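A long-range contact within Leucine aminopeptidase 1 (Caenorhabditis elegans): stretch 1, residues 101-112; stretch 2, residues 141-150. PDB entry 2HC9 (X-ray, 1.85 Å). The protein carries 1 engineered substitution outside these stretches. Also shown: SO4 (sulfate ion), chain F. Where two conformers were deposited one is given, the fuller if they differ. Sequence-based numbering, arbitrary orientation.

Stretch 1, residues 101-112: NYPEDTKNVHFV
Stretch 2, residues 141-150: IRELNVNIDV

Two strands of one chain lie side by side and run the same way, their axes 8° apart and 4.7 Å apart at closest approach. Asn 108 pairs with Asn 145, Val 109 with Val 146, His 110 with Asn 147, Phe 111 with Ile 148 and Val 112 with Asp 149, the CA atoms of each pair 4.7 to 5.1 Å apart. From 108 to 112 and from 145 to 150 the backbone is extended, phi between -93° and -122° and psi between 104° and 138°.

As parallel pairing demands, the odd residues of each strand carry the ladder by bonding to two neighbours of their partner. Asn 145 N donates to Lys 107 O (2.9 Å), Val 109 N to Asn 145 O (2.9 Å), Asn 147 N to Val 109 O (3.0 Å), Phe 111 N to Asn 147 O (2.8 Å) and Asp 149 N to Phe 111 O (2.9 Å). Between these rungs the carbonyls also meet CA hydrogens, as where Val 146 CA lies 3.4 Å from Val 109 O.

One face of the sheet is apolar. Val 109 (t), Val 146 (t), Phe 111 (m, chi2 -96°) and Ile 148 (m, t) share it, and their shapes interlock along a diagonal as well as across the pairs. The Phe 111 ring reaches back past its own partner, so that CE2 lies 3.8 Å from Val 146 CG1, which meets the ring at its edge; CD2 is 4.1 Å from Ile 148 CG1. Val 109 CB sits 4.2 Å from Val 146 CG2, while Val 109 CG2 packs 3.7 Å from Leu 144 CD1.

Leu 144 (m, t) is the bump that closes the end of this row. Its CA-to-CB bond points sideways, but the branched tip swings in toward stretch 1 and fills a hollow between Tyr 102, Thr 106 and Val 109: CD1 approaches Tyr 102 CD2 to 3.8 Å, and CD2 lies 3.2 Å from Thr 106 O. The hollow's wall is shaped by a type I turn from Pro 103 to Thr 106, in which Pro 103 O accepts both Thr 106 N (2.9 Å) and Thr 106 OG1 (2.8 Å).

The other face is mostly polar, with Val 112 the exception. His 110 (t, chi2 -175°) extends across Asn 147 (m), its CD2 4.2 Å from Asn 147 CB, and NE2 donates to Asp 149 OD2 at 2.7 Å. Asp 149 (m) lies two residues beyond Asn 147, so this buried bond runs diagonally over the ladder, and the carboxylate oxygen meets the imidazole edge near its plane.

At the exposed entrance, Arg 142 (m, m, t, chi4 -94°) points toward the turn. Its NE makes a salt bridge with Glu 104 OE2 (3.1 Å) and a weak hydrogen bond to Glu 104 O (3.0 Å); the CA-to-CB bond of Glu 104 (t, m) points sideways, but the end of the side chain comes nearer to stretch 2. Arg 142 NH2 also binds sulfate O4 at 2.7 Å. One water bridges Thr 106 O (3.0 Å) and Glu 143 O (2.9 Å).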

# COMPACT_ATOMS: atom_id res chain seq x y z
N ASN A 101 -9.89 38.83 -3.88
CA ASN A 101 -10.33 39.03 -5.26
C ASN A 101 -10.85 40.43 -5.49
O ASN A 101 -11.42 41.05 -4.58
CB ASN A 101 -11.38 37.99 -5.60
CG ASN A 101 -10.83 36.58 -5.56
OD1 ASN A 101 -9.69 36.33 -5.94
ND2 ASN A 101 -11.63 35.65 -5.05
N TYR A 102 -10.64 40.96 -6.70
CA TYR A 102 -11.09 42.32 -7.03
C TYR A 102 -12.36 42.21 -7.89
O TYR A 102 -12.46 41.31 -8.74
CB TYR A 102 -9.98 43.10 -7.79
CG TYR A 102 -8.66 43.01 -7.08
CD1 TYR A 102 -8.41 43.79 -5.95
CD2 TYR A 102 -7.65 42.12 -7.51
CE1 TYR A 102 -7.22 43.69 -5.26
CE2 TYR A 102 -6.42 42.02 -6.81
CZ TYR A 102 -6.22 42.82 -5.69
OH TYR A 102 -5.05 42.77 -4.97
N PRO A 103 -13.33 43.11 -7.68
CA PRO A 103 -14.50 43.08 -8.56
C PRO A 103 -14.13 43.07 -10.03
O PRO A 103 -13.13 43.66 -10.44
CB PRO A 103 -15.28 44.35 -8.17
CG PRO A 103 -14.88 44.60 -6.75
CD PRO A 103 -13.43 44.18 -6.65
N GLU A 104 -14.93 42.37 -10.81
CA GLU A 104 -14.75 42.18 -12.25
C GLU A 104 -14.36 43.48 -12.99
O GLU A 104 -13.52 43.48 -13.89
CB GLU A 104 -16.08 41.59 -12.76
CG GLU A 104 -16.34 41.55 -14.21
CD GLU A 104 -16.75 42.88 -14.78
OE1 GLU A 104 -17.79 43.46 -14.38
OE2 GLU A 104 -15.99 43.35 -15.64
N ASP A 105 -14.97 44.60 -12.62
CA ASP A 105 -14.75 45.85 -13.34
C ASP A 105 -13.70 46.79 -12.71
O ASP A 105 -13.57 47.95 -13.12
CB ASP A 105 -16.08 46.60 -13.53
CG ASP A 105 -16.81 46.86 -12.21
OD1 ASP A 105 -16.44 46.25 -11.18
OD2 ASP A 105 -17.75 47.68 -12.20
N THR A 106 -12.97 46.30 -11.71
CA THR A 106 -11.79 47.01 -11.22
C THR A 106 -10.78 47.30 -12.34
O THR A 106 -10.40 46.40 -13.09
CB THR A 106 -11.08 46.19 -10.12
OG1 THR A 106 -12.02 45.87 -9.09
CG2 THR A 106 -9.93 46.99 -9.52
N LYS A 107 -10.33 48.55 -12.43
CA LYS A 107 -9.28 48.92 -13.39
C LYS A 107 -7.91 48.98 -12.71
O LYS A 107 -6.90 48.56 -13.30
CB LYS A 107 -9.58 50.30 -14.03
CG LYS A 107 -10.95 50.40 -14.71
CD LYS A 107 -11.14 49.31 -15.76
CE LYS A 107 -12.47 49.48 -16.48
NZ LYS A 107 -12.59 48.67 -17.74
N ASN A 108 -7.89 49.55 -11.50
CA ASN A 108 -6.66 49.86 -10.77
C ASN A 108 -6.63 49.17 -9.41
O ASN A 108 -7.64 49.15 -8.68
CB ASN A 108 -6.55 51.37 -10.51
CG ASN A 108 -6.76 52.20 -11.77
OD1 ASN A 108 -7.62 53.07 -11.82
ND2 ASN A 108 -5.96 51.93 -12.78
N VAL A 109 -5.47 48.61 -9.05
CA VAL A 109 -5.22 48.27 -7.64
C VAL A 109 -4.12 49.15 -7.08
O VAL A 109 -3.01 49.19 -7.60
CB VAL A 109 -4.87 46.80 -7.43
CG1 VAL A 109 -4.85 46.47 -5.92
CG2 VAL A 109 -5.91 45.95 -8.15
N HIS A 110 -4.45 49.86 -6.02
CA HIS A 110 -3.51 50.79 -5.41
C HIS A 110 -3.07 50.23 -4.04
O HIS A 110 -3.91 50.10 -3.13
CB HIS A 110 -4.20 52.15 -5.25
CG HIS A 110 -3.24 53.27 -4.94
ND1 HIS A 110 -3.67 54.55 -4.64
CD2 HIS A 110 -1.89 53.31 -4.89
CE1 HIS A 110 -2.63 55.33 -4.43
NE2 HIS A 110 -1.53 54.60 -4.57
N PHE A 111 -1.79 49.90 -3.92
CA PHE A 111 -1.21 49.56 -2.60
C PHE A 111 -0.55 50.77 -1.99
O PHE A 111 0.27 51.43 -2.64
CB PHE A 111 -0.18 48.41 -2.67
CG PHE A 111 -0.80 47.10 -3.08
CD1 PHE A 111 -1.17 46.17 -2.11
CD2 PHE A 111 -1.07 46.84 -4.42
CE1 PHE A 111 -1.81 44.98 -2.48
CE2 PHE A 111 -1.70 45.65 -4.82
CZ PHE A 111 -2.06 44.71 -3.85
N VAL A 112 -0.89 51.01 -0.74
CA VAL A 112 -0.11 51.92 0.09
C VAL A 112 0.66 51.08 1.11
O VAL A 112 0.08 50.52 2.05
CB VAL A 112 -0.98 52.94 0.82
CG1 VAL A 112 -0.08 53.84 1.70
CG2 VAL A 112 -1.76 53.81 -0.21
N ILE A 141 -11.26 37.09 -17.65
CA ILE A 141 -9.85 37.52 -17.57
C ILE A 141 -9.81 39.05 -17.51
O ILE A 141 -10.39 39.71 -18.35
CB ILE A 141 -9.01 37.03 -18.79
CG1 ILE A 141 -8.88 35.50 -18.79
CG2 ILE A 141 -7.65 37.74 -18.85
CD1 ILE A 141 -8.11 34.95 -17.62
N ARG A 142 -9.13 39.59 -16.52
CA ARG A 142 -9.04 41.05 -16.38
C ARG A 142 -7.59 41.45 -16.24
O ARG A 142 -6.84 40.82 -15.50
CB ARG A 142 -9.83 41.53 -15.15
CG ARG A 142 -11.32 41.22 -15.22
CD ARG A 142 -12.00 42.04 -16.31
NE ARG A 142 -13.43 41.76 -16.36
CZ ARG A 142 -13.99 40.86 -17.17
NH1 ARG A 142 -13.25 40.15 -18.03
NH2 ARG A 142 -15.31 40.67 -17.13
N GLU A 143 -7.18 42.51 -16.95
CA GLU A 143 -5.86 43.08 -16.71
C GLU A 143 -6.00 44.33 -15.86
O GLU A 143 -6.89 45.17 -16.11
CB GLU A 143 -5.12 43.39 -18.03
CG GLU A 143 -5.10 42.26 -19.08
CD GLU A 143 -4.55 40.92 -18.57
OE1 GLU A 143 -3.76 40.88 -17.58
OE2 GLU A 143 -4.90 39.88 -19.17
N LEU A 144 -5.12 44.47 -14.88
CA LEU A 144 -5.23 45.55 -13.91
C LEU A 144 -3.99 46.40 -14.00
O LEU A 144 -2.92 45.94 -14.40
CB LEU A 144 -5.32 44.99 -12.49
CG LEU A 144 -6.51 44.06 -12.20
CD1 LEU A 144 -6.38 43.45 -10.83
CD2 LEU A 144 -7.80 44.80 -12.27
N ASN A 145 -4.15 47.65 -13.59
CA ASN A 145 -3.02 48.53 -13.43
C ASN A 145 -2.72 48.56 -11.94
O ASN A 145 -3.53 49.04 -11.14
CB ASN A 145 -3.40 49.92 -13.98
CG ASN A 145 -2.48 51.02 -13.50
OD1 ASN A 145 -1.26 50.96 -13.69
ND2 ASN A 145 -3.06 52.05 -12.89
N VAL A 146 -1.56 48.01 -11.55
CA VAL A 146 -1.18 47.96 -10.13
C VAL A 146 -0.09 48.99 -9.83
O VAL A 146 0.93 49.04 -10.52
CB VAL A 146 -0.72 46.55 -9.70
CG1 VAL A 146 -0.30 46.52 -8.23
CG2 VAL A 146 -1.82 45.51 -10.01
N ASN A 147 -0.33 49.82 -8.82
CA ASN A 147 0.70 50.71 -8.29
C ASN A 147 0.98 50.33 -6.83
O ASN A 147 0.08 50.41 -5.99
CB ASN A 147 0.26 52.17 -8.36
CG ASN A 147 0.31 52.72 -9.78
OD1 ASN A 147 1.39 53.00 -10.32
ND2 ASN A 147 -0.85 52.83 -10.39
N ILE A 148 2.21 49.92 -6.55
CA ILE A 148 2.68 49.75 -5.17
C ILE A 148 3.45 51.00 -4.76
O ILE A 148 4.61 51.21 -5.16
CB ILE A 148 3.58 48.48 -5.01
CG1 ILE A 148 2.87 47.24 -5.64
CG2 ILE A 148 3.96 48.28 -3.53
CD1 ILE A 148 3.73 46.00 -5.73
N ASP A 149 2.79 51.82 -3.95
CA ASP A 149 3.36 53.07 -3.44
C ASP A 149 3.98 52.86 -2.07
O ASP A 149 3.30 52.63 -1.06
CB ASP A 149 2.28 54.16 -3.40
CG ASP A 149 1.87 54.63 -4.80
OD1 ASP A 149 2.46 54.14 -5.80
OD2 ASP A 149 0.96 55.47 -4.88
N VAL A 150 5.30 52.96 -2.05
CA VAL A 150 6.04 52.67 -0.84
C VAL A 150 6.22 54.00 -0.11
O VAL A 150 6.72 54.97 -0.70
CB VAL A 150 7.42 52.07 -1.16
CG1 VAL A 150 8.16 51.78 0.14
CG2 VAL A 150 7.28 50.80 -2.01
S SO4 F . -16.12 38.17 -19.74
O1 SO4 F . -14.85 38.57 -20.35
O2 SO4 F . -17.20 39.03 -20.22
O3 SO4 F . -16.42 36.78 -20.08
O4 SO4 F . -16.03 38.28 -18.28
O HOH W 1 -9.76 45.72 -15.89
O HOH W 2 -6.99 48.44 -16.20